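Local coordinates for protein RNA-dependent RNA polymerase (Taggert virus, PDB 6DX3) that probably acts, through its viral OTU domain, as a cysteine protease that cleaves ubiquitin from modified proteins of the infected host, at residues Val5-His10 against Asp128-Tyr133; Ser19-Glu24 against Tyr117-Asp122; Glu26-Ile31 against Asp136-Ser141; Asn106-Ser109 against Lys113-Val116. One frame throughout, in Å; residues are numbered along the deposited sequence.

All four contacts gather on or beside the mixed sheet of the OTU domain. Contacts 1 and 2 share its first half: strand 126-133 carries one side of contact 1 and separates the two strands of contact 2, the one contact of the four that is buried rather than partly buried. Contact 3 joins the edge strand 29-32 to the loop after strand 126-133, and M138 there reaches V5 of contact 1. Contact 4, where helix 102-112 passes into strand 116-121, lies nearer the chain's centre. Chemistry follows place: a cation-pi contact where the N-terminal segment lies on the sheet, apolar packing on the sheet face, a Met-aromatic touch in the loop, and backbone bonding at the helix end.

Contact 1: Val5-His10 against Asp128-Tyr133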
loop_
_atom_site.group_PDB
_atom_site.type_symbol
_atom_site.label_atom_id
_atom_site.label_comp_id
_atom_site.label_asym_id
_atom_site.label_seq_id
_atom_site.Cartn_x
_atom_site.Cartn_y
_atom_site.Cartn_z
ATOM N N VAL A 5 -10.415 -4.595 15.755
ATOM C CA VAL A 5 -10.830 -5.451 14.650
ATOM C C VAL A 5 -10.166 -6.821 14.774
ATOM O O VAL A 5 -8.961 -6.923 15.005
ATOM C CB VAL A 5 -10.515 -4.795 13.288
ATOM C CG1 VAL A 5 -9.075 -4.306 13.246
ATOM C CG2 VAL A 5 -10.794 -5.761 12.144
ATOM N N ASN A 6 -10.964 -7.875 14.631
ATOM C CA ASN A 6 -10.477 -9.241 14.772
ATOM C C ASN A 6 -10.026 -9.764 13.413
ATOM O O ASN A 6 -10.820 -9.823 12.468
ATOM C CB ASN A 6 -11.559 -10.142 15.364
ATOM C CG ASN A 6 -11.648 -10.027 16.874
ATOM O OD1 ASN A 6 -10.631 -9.916 17.560
ATOM N ND2 ASN A 6 -12.867 -10.057 17.399
ATOM N N PHE A 7 -8.756 -10.139 13.319
ATOM C CA PHE A 7 -8.180 -10.681 12.098
ATOM C C PHE A 7 -8.184 -12.204 12.134
ATOM O O PHE A 7 -8.257 -12.830 13.194
ATOM C CB PHE A 7 -6.744 -10.185 11.896
ATOM C CG PHE A 7 -6.619 -8.691 11.772
ATOM C CD1 PHE A 7 -6.136 -7.936 12.828
ATOM C CD2 PHE A 7 -6.963 -8.048 10.597
ATOM C CE1 PHE A 7 -6.009 -6.564 12.718
ATOM C CE2 PHE A 7 -6.838 -6.678 10.479
ATOM C CZ PHE A 7 -6.361 -5.933 11.539
ATOM N N ASP A 8 -8.100 -12.798 10.942
ATOM C CA ASP A 8 -7.863 -14.230 10.761
ATOM C C ASP A 8 -6.720 -14.336 9.753
ATOM O O ASP A 8 -6.937 -14.586 8.566
ATOM C CB ASP A 8 -9.124 -14.960 10.296
ATOM C CG ASP A 8 -8.900 -16.448 10.106
ATOM O OD1 ASP A 8 -9.588 -17.049 9.255
ATOM O OD2 ASP A 8 -8.031 -17.012 10.803
ATOM N N TRP A 9 -5.498 -14.130 10.236
ATOM C CA TRP A 9 -4.355 -13.986 9.346
ATOM C C TRP A 9 -3.982 -15.316 8.706
ATOM O O TRP A 9 -3.936 -16.355 9.368
ATOM C CB TRP A 9 -3.153 -13.425 10.109
ATOM C CG TRP A 9 -3.294 -11.989 10.507
ATOM C CD1 TRP A 9 -3.357 -11.495 11.778
ATOM C CD2 TRP A 9 -3.382 -10.857 9.632
ATOM N NE1 TRP A 9 -3.481 -10.126 11.749
ATOM C CE2 TRP A 9 -3.500 -9.711 10.443
ATOM C CE3 TRP A 9 -3.376 -10.700 8.243
ATOM C CZ2 TRP A 9 -3.607 -8.429 9.912
ATOM C CZ3 TRP A 9 -3.483 -9.423 7.718
ATOM C CH2 TRP A 9 -3.599 -8.307 8.549
ATOM N N HIS A 10 -3.708 -15.274 7.405
ATOM C CA HIS A 10 -3.132 -16.392 6.668
ATOM C C HIS A 10 -1.836 -15.919 6.029
ATOM O O HIS A 10 -1.853 -15.023 5.177
ATOM C CB HIS A 10 -4.092 -16.909 5.593
ATOM C CG HIS A 10 -5.438 -17.302 6.117
ATOM N ND1 HIS A 10 -6.447 -16.390 6.332
ATOM C CD2 HIS A 10 -5.943 -18.510 6.459
ATOM C CE1 HIS A 10 -7.516 -17.018 6.789
ATOM N NE2 HIS A 10 -7.236 -18.306 6.876
ATOM N N ASP A 128 -13.928 -5.945 3.204
ATOM C CA ASP A 128 -14.178 -7.367 3.410
ATOM C C ASP A 128 -12.918 -8.217 3.490
ATOM O O ASP A 128 -13.013 -9.391 3.866
ATOM C CB ASP A 128 -15.092 -7.924 2.301
ATOM C CG ASP A 128 -14.465 -7.833 0.920
ATOM O OD1 ASP A 128 -13.688 -6.887 0.673
ATOM O OD2 ASP A 128 -14.751 -8.709 0.077
ATOM N N TYR A 129 -11.751 -7.678 3.145
ATOM C CA TYR A 129 -10.500 -8.386 3.384
ATOM C C TYR A 129 -9.363 -7.376 3.436
ATOM O O TYR A 129 -9.498 -6.235 2.986
ATOM C CB TYR A 129 -10.238 -9.474 2.328
ATOM C CG TYR A 129 -9.685 -9.005 0.994
ATOM C CD1 TYR A 129 -8.325 -8.769 0.824
ATOM C CD2 TYR A 129 -10.518 -8.847 -0.108
ATOM C CE1 TYR A 129 -7.814 -8.355 -0.391
ATOM C CE2 TYR A 129 -10.014 -8.439 -1.333
ATOM C CZ TYR A 129 -8.661 -8.192 -1.466
ATOM O OH TYR A 129 -8.148 -7.783 -2.675
ATOM N N VAL A 130 -8.240 -7.816 3.997
ATOM C CA VAL A 130 -7.060 -6.979 4.170
ATOM C C VAL A 130 -5.823 -7.838 3.943
ATOM O O VAL A 130 -5.808 -9.025 4.285
ATOM C CB VAL A 130 -7.043 -6.319 5.570
ATOM C CG1 VAL A 130 -7.015 -7.377 6.669
ATOM C CG2 VAL A 130 -5.869 -5.357 5.711
ATOM N N VAL A 131 -4.795 -7.249 3.333
ATOM C CA VAL A 131 -3.503 -7.905 3.190
ATOM C C VAL A 131 -2.456 -7.059 3.899
ATOM O O VAL A 131 -2.554 -5.827 3.954
ATOM C CB VAL A 131 -3.111 -8.145 1.713
ATOM C CG1 VAL A 131 -4.184 -8.965 1.004
ATOM C CG2 VAL A 131 -2.870 -6.832 0.995
ATOM N N ARG A 132 -1.452 -7.730 4.458
ATOM C CA ARG A 132 -0.421 -7.070 5.245
ATOM C C ARG A 132 0.945 -7.449 4.702
ATOM O O ARG A 132 1.286 -8.635 4.640
ATOM C CB ARG A 132 -0.523 -7.441 6.728
ATOM C CG ARG A 132 0.468 -6.688 7.609
ATOM C CD ARG A 132 0.388 -7.139 9.054
ATOM N NE ARG A 132 1.025 -8.435 9.252
ATOM C CZ ARG A 132 0.731 -9.266 10.245
ATOM N NH1 ARG A 132 -0.193 -8.934 11.136
ATOM N NH2 ARG A 132 1.361 -10.427 10.348
ATOM N N TYR A 133 1.719 -6.443 4.308
ATOM C CA TYR A 133 3.127 -6.606 3.962
ATOM C C TYR A 133 3.930 -6.153 5.176
ATOM O O TYR A 133 4.132 -4.957 5.385
ATOM C CB TYR A 133 3.479 -5.802 2.714
ATOM C CG TYR A 133 2.796 -6.305 1.462
ATOM C CD1 TYR A 133 3.373 -7.301 0.687
ATOM C CD2 TYR A 133 1.574 -5.784 1.058
ATOM C CE1 TYR A 133 2.753 -7.764 -0.456
ATOM C CE2 TYR A 133 0.945 -6.244 -0.082
ATOM C CZ TYR A 133 1.540 -7.232 -0.838
ATOM O OH TYR A 133 0.921 -7.694 -1.980
#
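The guanidinium of R132 lies over the indole of W9 while its NE donates to the carbonyl oxygen of G134, so one end of the group is tied by a hydrogen bond and its body rests on an aromatic face. R132 CZ sits 4.4 Å from the centroid of the W9 six-membered ring and 15° off the ring normal, a cation-pi contact in which NH1 comes closest, 3.5 Å from W9 CE2. The two planes are 42° apart, so this is not a flat stack. With CG anti to the backbone N (chi1 -175°) the arginine chain rises past the indole and bends at chi3, and R132 CB packs 3.7 Å from W9 CH2. F7 CB lies over the opposite face, toward the rim, so the indole is flanked on both faces. V130 CG1 touches both aromatics: it meets the F7 ring at its edge, 3.9 Å from CE2, and approaches W9 CH2 obliquely at 4.0 Å. R132 has a second aromatic partner in Y17. The irregular N-terminal segment is thus laid, through aromatic and cationic side chains, across one face of the central beta-sheet of the OTU fold.

Contact 2: Ser19-Glu24 against Tyr117-Asp122; sequences SPVDLE and YIWHED
W119, L23 and V21 make this contact on one face of the mixed beta-sheet of the OTU domain, across a strand rather than between neighbours. Strand 126-133 runs between strands 17-24 and 116-121 and is antiparallel to both. The facing CA atoms are accordingly far apart, 9.1 Å from V21 to W119 and 9.4 Å from L23 to E121, and side chains alone bridge the gap. The indole of W119 has the largest share. The side chain points to strand 17-24, and with CG anti to the carbonyl carbon (chi1 -54°) it presents the CZ3 corner. There L23 CD1 lies 4.1 Å from W119 CZ3, the leucine chain crossing the tryptophan at about a right angle, and V21 CG1 makes a looser approach of 4.4 Å to the same CZ3 atom. Both methyls come in obliquely to the ring. The polar edge of W119 is held from another strand, NE1 donating to N143 OD1, and F29 meets the ring edge-to-face. V21 also leans on V130 of the intervening strand. At the start of strand segment 19-24, the hydroxyl S19 OG donates to P20 O at 3.0 Å from above the carbonyl plane, while accepting from D8 N.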
loop_
_atom_site.group_PDB
_atom_site.type_symbol
_atom_site.label_atom_id
_atom_site.label_comp_id
_atom_site.label_asym_id
_atom_site.label_seq_id
_atom_site.Cartn_x
_atom_site.Cartn_y
_atom_site.Cartn_z
ATOM N N SER A 19 -6.204 -11.667 5.403
ATOM C CA SER A 19 -7.222 -11.894 6.409
ATOM C C SER A 19 -8.567 -11.358 5.940
ATOM O O SER A 19 -8.635 -10.207 5.482
ATOM C CB SER A 19 -6.841 -11.230 7.734
ATOM O OG SER A 19 -7.953 -11.172 8.610
ATOM N N PRO A 20 -9.635 -12.145 6.025
ATOM C CA PRO A 20 -10.971 -11.574 5.846
ATOM C C PRO A 20 -11.344 -10.714 7.041
ATOM O O PRO A 20 -10.945 -10.985 8.177
ATOM C CB PRO A 20 -11.876 -12.805 5.736
ATOM C CG PRO A 20 -11.149 -13.862 6.509
ATOM C CD PRO A 20 -9.680 -13.597 6.275
ATOM N N VAL A 21 -12.096 -9.647 6.769
ATOM C CA VAL A 21 -12.592 -8.742 7.799
ATOM C C VAL A 21 -14.017 -8.334 7.445
ATOM O O VAL A 21 -14.523 -8.627 6.361
ATOM C CB VAL A 21 -11.709 -7.483 7.973
ATOM C CG1 VAL A 21 -10.296 -7.853 8.396
ATOM C CG2 VAL A 21 -11.692 -6.659 6.697
ATOM N N ASP A 22 -14.663 -7.650 8.389
ATOM C CA ASP A 22 -16.000 -7.071 8.205
ATOM C C ASP A 22 -15.982 -5.745 8.963
ATOM O O ASP A 22 -16.319 -5.692 10.149
ATOM C CB ASP A 22 -17.104 -7.993 8.706
ATOM C CG ASP A 22 -18.468 -7.317 8.724
ATOM O OD1 ASP A 22 -19.115 -7.266 7.655
ATOM O OD2 ASP A 22 -18.888 -6.843 9.802
ATOM N N LEU A 23 -15.583 -4.675 8.276
ATOM C CA LEU A 23 -15.195 -3.455 8.966
ATOM C C LEU A 23 -15.774 -2.205 8.319
ATOM O O LEU A 23 -15.661 -1.994 7.109
ATOM C CB LEU A 23 -13.652 -3.358 9.056
ATOM C CG LEU A 23 -13.040 -2.038 9.517
ATOM C CD1 LEU A 23 -11.969 -2.278 10.569
ATOM C CD2 LEU A 23 -12.431 -1.321 8.324
ATOM N N GLU A 24 -16.424 -1.403 9.155
ATOM C CA GLU A 24 -16.754 -0.015 8.861
ATOM C C GLU A 24 -15.453 0.773 9.001
ATOM O O GLU A 24 -14.949 0.941 10.115
ATOM C CB GLU A 24 -17.797 0.500 9.855
ATOM C CG GLU A 24 -19.212 -0.146 9.832
ATOM C CD GLU A 24 -19.853 -0.196 8.462
ATOM O OE1 GLU A 24 -19.648 -1.190 7.739
ATOM O OE2 GLU A 24 -20.591 0.749 8.114
ATOM N N TYR A 117 -0.704 -2.068 5.554
ATOM C CA TYR A 117 -1.986 -2.749 5.440
ATOM C C TYR A 117 -2.724 -2.180 4.238
ATOM O O TYR A 117 -2.793 -0.958 4.074
ATOM C CB TYR A 117 -2.835 -2.560 6.699
ATOM C CG TYR A 117 -2.347 -3.270 7.946
ATOM C CD1 TYR A 117 -3.193 -4.107 8.660
ATOM C CD2 TYR A 117 -1.057 -3.082 8.424
ATOM C CE1 TYR A 117 -2.764 -4.749 9.804
ATOM C CE2 TYR A 117 -0.617 -3.721 9.566
ATOM C CZ TYR A 117 -1.477 -4.553 10.252
ATOM O OH TYR A 117 -1.050 -5.194 11.392
ATOM N N ILE A 118 -3.274 -3.058 3.404
ATOM C CA ILE A 118 -4.084 -2.657 2.258
ATOM C C ILE A 118 -5.493 -3.180 2.492
ATOM O O ILE A 118 -5.738 -4.390 2.401
ATOM C CB ILE A 118 -3.521 -3.176 0.928
ATOM C CG1 ILE A 118 -2.027 -2.868 0.812
ATOM C CG2 ILE A 118 -4.279 -2.557 -0.239
ATOM C CD1 ILE A 118 -1.414 -3.355 -0.494
ATOM N N TRP A 119 -6.416 -2.273 2.796
ATOM C CA TRP A 119 -7.801 -2.636 3.067
ATOM C C TRP A 119 -8.613 -2.535 1.783
ATOM O O TRP A 119 -8.611 -1.494 1.119
ATOM C CB TRP A 119 -8.394 -1.731 4.149
ATOM C CG TRP A 119 -7.582 -1.700 5.414
ATOM C CD1 TRP A 119 -6.420 -1.014 5.628
ATOM C CD2 TRP A 119 -7.877 -2.384 6.639
ATOM N NE1 TRP A 119 -5.972 -1.232 6.910
ATOM C CE2 TRP A 119 -6.850 -2.066 7.552
ATOM C CE3 TRP A 119 -8.907 -3.235 7.052
ATOM C CZ2 TRP A 119 -6.824 -2.569 8.853
ATOM C CZ3 TRP A 119 -8.881 -3.732 8.344
ATOM C CH2 TRP A 119 -7.846 -3.399 9.228
ATOM N N HIS A 120 -9.304 -3.616 1.434
ATOM C CA HIS A 120 -10.057 -3.673 0.189
ATOM C C HIS A 120 -11.508 -3.283 0.438
ATOM O O HIS A 120 -12.216 -3.956 1.194
ATOM C CB HIS A 120 -9.989 -5.062 -0.437
ATOM C CG HIS A 120 -10.958 -5.255 -1.561
ATOM N ND1 HIS A 120 -12.184 -5.860 -1.388
ATOM C CD2 HIS A 120 -10.891 -4.906 -2.867
ATOM C CE1 HIS A 120 -12.828 -5.884 -2.542
ATOM N NE2 HIS A 120 -12.065 -5.310 -3.456
ATOM N N GLU A 121 -11.947 -2.212 -0.218
ATOM C CA GLU A 121 -13.328 -1.766 -0.134
ATOM C C GLU A 121 -14.199 -2.582 -1.081
ATOM O O GLU A 121 -13.923 -2.662 -2.282
ATOM C CB GLU A 121 -13.426 -0.280 -0.479
ATOM C CG GLU A 121 -14.830 0.296 -0.410
ATOM C CD GLU A 121 -14.896 1.709 -0.949
ATOM O OE1 GLU A 121 -14.217 1.987 -1.958
ATOM O OE2 GLU A 121 -15.606 2.550 -0.354
ATOM N N ASP A 122 -15.254 -3.188 -0.541
ATOM C CA ASP A 122 -16.223 -3.901 -1.365
ATOM C C ASP A 122 -17.513 -3.113 -1.567
ATOM O O ASP A 122 -18.084 -3.138 -2.661
ATOM C CB ASP A 122 -16.537 -5.273 -0.753
ATOM C CG ASP A 122 -17.240 -5.167 0.582
ATOM O OD1 ASP A 122 -16.812 -4.319 1.393
ATOM O OD2 ASP A 122 -18.215 -5.915 0.812
#

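Contact 3: Glu26-Ile31 against Asp136-Ser141; sequences EDIFEI and DPMLES
I28 and F29 stand where a short, weakly bonded helix of about 26-28 gives way to strand 29-31, and they face M138 in the irregular segment 136-141. The backbones stay well apart: the nearest pair of CA atoms, I28 and L139, is 10.1 Å across. Within the loop, S141 OG donates to P137 O over 2.6 Å, from above the carbonyl plane, and two weak backbone bonds, E140 N to P137 O and S141 N to M138 O, close it into a bend; M138 O is also hydrogen-bonded to N143 ND2. Strand 29-32 is the outermost strand at one end of the mixed sheet of the OTU domain, while the loop leads from strand 126-133 into strand 142-147, so M138 reaches across to the sheet edge. It does so with an extended chain that bends only at chi3 (66°). F29 and M138 approach from opposite directions, and a Met-aromatic contact results: M138 SD is 3.6 Å from F29 CZ and 4.9 Å from the ring centroid, 68° off the ring normal, an oblique approach. The bend turns the methyl CE to I28, 4.0 Å from its CG2. That same CG2 lies over the centre of the F29 ring, 3.8 Å above the plane. M138 also touches W119, Y117 and V5.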
loop_
_atom_site.group_PDB
_atom_site.type_symbol
_atom_site.label_atom_id
_atom_site.label_comp_id
_atom_site.label_asym_id
_atom_site.label_seq_id
_atom_site.Cartn_x
_atom_site.Cartn_y
_atom_site.Cartn_z
ATOM N N GLU A 26 -14.673 3.891 8.888
ATOM C CA GLU A 26 -14.668 5.132 9.660
ATOM C C GLU A 26 -14.862 4.908 11.155
ATOM O O GLU A 26 -14.671 5.850 11.931
ATOM C CB GLU A 26 -15.733 6.093 9.126
ATOM C CG GLU A 26 -15.525 6.485 7.668
ATOM C CD GLU A 26 -16.230 7.777 7.315
ATOM O OE1 GLU A 26 -17.466 7.847 7.491
ATOM O OE2 GLU A 26 -15.547 8.718 6.861
ATOM N N ASP A 27 -15.226 3.700 11.583
ATOM C CA ASP A 27 -15.190 3.400 13.012
ATOM C C ASP A 27 -13.756 3.363 13.533
ATOM O O ASP A 27 -13.520 3.601 14.723
ATOM C CB ASP A 27 -15.892 2.070 13.296
ATOM C CG ASP A 27 -17.354 2.089 12.913
ATOM O OD1 ASP A 27 -17.860 3.162 12.503
ATOM O OD2 ASP A 27 -18.002 1.028 13.033
ATOM N N ILE A 28 -12.791 3.088 12.657
ATOM C CA ILE A 28 -11.402 2.937 13.058
ATOM C C ILE A 28 -10.493 4.006 12.448
ATOM O O ILE A 28 -9.565 4.463 13.123
ATOM C CB ILE A 28 -10.897 1.519 12.704
ATOM C CG1 ILE A 28 -11.805 0.447 13.331
ATOM C CG2 ILE A 28 -9.449 1.336 13.123
ATOM C CD1 ILE A 28 -11.656 0.296 14.836
ATOM N N PHE A 29 -10.737 4.429 11.209
ATOM C CA PHE A 29 -9.852 5.348 10.502
ATOM C C PHE A 29 -10.592 6.612 10.089
ATOM O O PHE A 29 -11.821 6.697 10.136
ATOM C CB PHE A 29 -9.254 4.706 9.241
ATOM C CG PHE A 29 -8.504 3.437 9.500
ATOM C CD1 PHE A 29 -9.068 2.210 9.188
ATOM C CD2 PHE A 29 -7.224 3.471 10.032
ATOM C CE1 PHE A 29 -8.379 1.040 9.418
ATOM C CE2 PHE A 29 -6.527 2.301 10.266
ATOM C CZ PHE A 29 -7.106 1.086 9.958
ATOM N N GLU A 30 -9.802 7.600 9.688
ATOM C CA GLU A 30 -10.259 8.725 8.889
ATOM C C GLU A 30 -9.723 8.545 7.476
ATOM O O GLU A 30 -8.523 8.310 7.290
ATOM C CB GLU A 30 -9.780 10.058 9.465
ATOM C CG GLU A 30 -9.560 11.124 8.403
ATOM C CD GLU A 30 -9.312 12.494 8.985
ATOM O OE1 GLU A 30 -9.664 12.711 10.163
ATOM O OE2 GLU A 30 -8.763 13.350 8.261
ATOM N N ILE A 31 -10.607 8.630 6.488
ATOM C CA ILE A 31 -10.202 8.516 5.091
ATOM C C ILE A 31 -9.545 9.830 4.686
ATOM O O ILE A 31 -10.208 10.866 4.601
ATOM C CB ILE A 31 -11.392 8.190 4.181
ATOM C CG1 ILE A 31 -12.055 6.879 4.614
ATOM C CG2 ILE A 31 -10.945 8.127 2.723
ATOM C CD1 ILE A 31 -13.418 6.647 3.989
ATOM N N ASP A 136 4.179 -5.571 11.675
ATOM C CA ASP A 136 3.888 -4.622 12.737
ATOM C C ASP A 136 2.387 -4.539 13.009
ATOM O O ASP A 136 1.569 -4.813 12.125
ATOM C CB ASP A 136 4.425 -3.240 12.376
ATOM C CG ASP A 136 5.935 -3.169 12.441
ATOM O OD1 ASP A 136 6.534 -3.967 13.193
ATOM O OD2 ASP A 136 6.522 -2.313 11.747
ATOM N N PRO A 137 2.000 -4.179 14.232
ATOM C CA PRO A 137 0.582 -3.950 14.520
ATOM C C PRO A 137 -0.005 -2.864 13.629
ATOM O O PRO A 137 0.706 -2.067 13.010
ATOM C CB PRO A 137 0.583 -3.523 15.992
ATOM C CG PRO A 137 1.813 -4.149 16.558
ATOM C CD PRO A 137 2.829 -4.126 15.451
ATOM N N MET A 138 -1.338 -2.843 13.580
ATOM C CA MET A 138 -2.046 -1.945 12.674
ATOM C C MET A 138 -1.761 -0.482 12.989
ATOM O O MET A 138 -1.574 0.334 12.078
ATOM C CB MET A 138 -3.545 -2.231 12.745
ATOM C CG MET A 138 -4.407 -1.374 11.843
ATOM S SD MET A 138 -6.154 -1.596 12.221
ATOM C CE MET A 138 -6.237 -0.913 13.876
ATOM N N LEU A 139 -1.716 -0.130 14.274
ATOM C CA LEU A 139 -1.592 1.265 14.680
ATOM C C LEU A 139 -0.194 1.836 14.472
ATOM O O LEU A 139 -0.034 3.059 14.529
ATOM C CB LEU A 139 -1.997 1.416 16.149
ATOM C CG LEU A 139 -3.473 1.140 16.446
ATOM C CD1 LEU A 139 -3.757 1.245 17.937
ATOM C CD2 LEU A 139 -4.365 2.088 15.657
ATOM N N GLU A 140 0.817 0.997 14.241
ATOM C CA GLU A 140 2.169 1.467 13.961
ATOM C C GLU A 140 2.605 1.145 12.539
ATOM O O GLU A 140 3.808 1.077 12.260
ATOM C CB GLU A 140 3.158 0.883 14.969
ATOM C CG GLU A 140 2.794 -0.494 15.471
ATOM C CD GLU A 140 3.542 -0.860 16.732
ATOM O OE1 GLU A 140 4.729 -1.242 16.631
ATOM O OE2 GLU A 140 2.948 -0.758 17.826
ATOM N N SER A 141 1.651 0.941 11.638
ATOM C CA SER A 141 1.911 0.645 10.239
ATOM C C SER A 141 1.193 1.661 9.359
ATOM O O SER A 141 0.395 2.476 9.829
ATOM C CB SER A 141 1.458 -0.775 9.880
ATOM O OG SER A 141 2.027 -1.734 10.754
#

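Contact 4: Asn106-Ser109 against Lys113-Val116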
loop_
_atom_site.group_PDB
_atom_site.type_symbol
_atom_site.label_atom_id
_atom_site.label_comp_id
_atom_site.label_asym_id
_atom_site.label_seq_id
_atom_site.Cartn_x
_atom_site.Cartn_y
_atom_site.Cartn_z
ATOM N N ASN A 106 4.502 -4.129 -2.021
ATOM C CA ASN A 106 5.425 -5.183 -1.618
ATOM C C ASN A 106 6.866 -4.691 -1.652
ATOM O O ASN A 106 7.600 -4.807 -0.664
ATOM C CB ASN A 106 5.237 -6.398 -2.535
ATOM C CG ASN A 106 5.878 -7.662 -1.986
ATOM O OD1 ASN A 106 6.927 -7.617 -1.340
ATOM N ND2 ASN A 106 5.252 -8.804 -2.257
ATOM N N PHE A 107 7.280 -4.110 -2.781
ATOM C CA PHE A 107 8.666 -3.670 -2.922
ATOM C C PHE A 107 8.988 -2.510 -1.987
ATOM O O PHE A 107 10.069 -2.475 -1.388
ATOM C CB PHE A 107 8.946 -3.289 -4.375
ATOM C CG PHE A 107 9.196 -4.470 -5.266
ATOM C CD1 PHE A 107 10.022 -5.502 -4.850
ATOM C CD2 PHE A 107 8.595 -4.556 -6.512
ATOM C CE1 PHE A 107 10.253 -6.597 -5.664
ATOM C CE2 PHE A 107 8.821 -5.650 -7.333
ATOM C CZ PHE A 107 9.650 -6.669 -6.909
ATOM N N PHE A 108 8.071 -1.549 -1.847
ATOM C CA PHE A 108 8.348 -0.405 -0.981
ATOM C C PHE A 108 8.467 -0.829 0.477
ATOM O O PHE A 108 9.329 -0.324 1.208
ATOM C CB PHE A 108 7.262 0.658 -1.137
ATOM C CG PHE A 108 7.450 1.845 -0.235
ATOM C CD1 PHE A 108 8.393 2.816 -0.533
ATOM C CD2 PHE A 108 6.685 1.990 0.913
ATOM C CE1 PHE A 108 8.570 3.908 0.298
ATOM C CE2 PHE A 108 6.858 3.082 1.746
ATOM C CZ PHE A 108 7.798 4.041 1.438
ATOM N N SER A 109 7.607 -1.750 0.918
ATOM C CA SER A 109 7.671 -2.235 2.293
ATOM C C SER A 109 9.008 -2.908 2.576
ATOM O O SER A 109 9.560 -2.770 3.675
ATOM C CB SER A 109 6.518 -3.203 2.559
ATOM O OG SER A 109 6.588 -4.317 1.685
ATOM N N LYS A 113 11.376 -0.891 5.003
ATOM C CA LYS A 113 11.241 -1.644 6.249
ATOM C C LYS A 113 10.101 -1.080 7.097
ATOM O O LYS A 113 10.265 -0.750 8.274
ATOM C CB LYS A 113 12.555 -1.660 7.031
ATOM C CG LYS A 113 13.593 -2.626 6.480
ATOM C CD LYS A 113 14.969 -2.344 7.049
ATOM C CE LYS A 113 15.896 -1.772 5.991
ATOM N NZ LYS A 113 15.283 -0.599 5.308
ATOM N N VAL A 114 8.937 -0.947 6.470
ATOM C CA VAL A 114 7.727 -0.466 7.123
ATOM C C VAL A 114 6.585 -1.386 6.721
ATOM O O VAL A 114 6.544 -1.878 5.588
ATOM C CB VAL A 114 7.419 1.003 6.752
ATOM C CG1 VAL A 114 7.182 1.144 5.252
ATOM C CG2 VAL A 114 6.218 1.521 7.537
ATOM N N THR A 115 5.671 -1.633 7.651
ATOM C CA THR A 115 4.534 -2.503 7.396
ATOM C C THR A 115 3.398 -1.698 6.780
ATOM O O THR A 115 3.135 -0.562 7.186
ATOM C CB THR A 115 4.074 -3.176 8.690
ATOM O OG1 THR A 115 5.146 -3.963 9.227
ATOM C CG2 THR A 115 2.877 -4.075 8.436
ATOM N N VAL A 116 2.741 -2.284 5.781
ATOM C CA VAL A 116 1.633 -1.641 5.083
ATOM C C VAL A 116 0.434 -2.576 5.090
ATOM O O VAL A 116 0.543 -3.738 4.684
ATOM C CB VAL A 116 2.003 -1.260 3.636
ATOM C CG1 VAL A 116 0.807 -0.618 2.943
ATOM C CG2 VAL A 116 3.200 -0.318 3.619
#
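Backbone bonding joins S109 to the first two residues after helix 102-112. V114 N donates to S109 O over 3.4 Å at an N-H...O angle of 148°, a weak bond, while K113 N lies 2.9 Å from the same carbonyl oxygen. K113 is the first residue to leave helical geometry, and its phi is positive (52°), so the chain swings out of the helix there. A positive phi just past the helix, together with a weak bond from the next residue back to the carbonyl five positions earlier, recalls the Schellman motif. In the OTU domain this turn leads the chain from helix 102-112 into strand 116-121 of the central sheet.

Among the side chains, the serine hydroxyl turns back on its own helix. S109 OG donates to N106 O at 2.6 Å, from above the carbonyl plane, and V105 O is a second partner of the hydroxyl. The chi1 of 60° sets OG between the backbone N and the carbonyl carbon, from where it folds back on the preceding turn. K113, already past the helix, reaches back to its last turn, NZ bonding to K111 O.

Apolar and close packing complete the contact. F108 sends its ring out so that CE2 meets V114 CG1 at 4.0 Å, the methyl approaching obliquely; M49 of helix 40-49 lies against both side chains. S109 CB comes within 3.3 Å of V114 O. S109 also packs on Y133 of strand 126-133, and V116 is bonded to Y133 through its backbone.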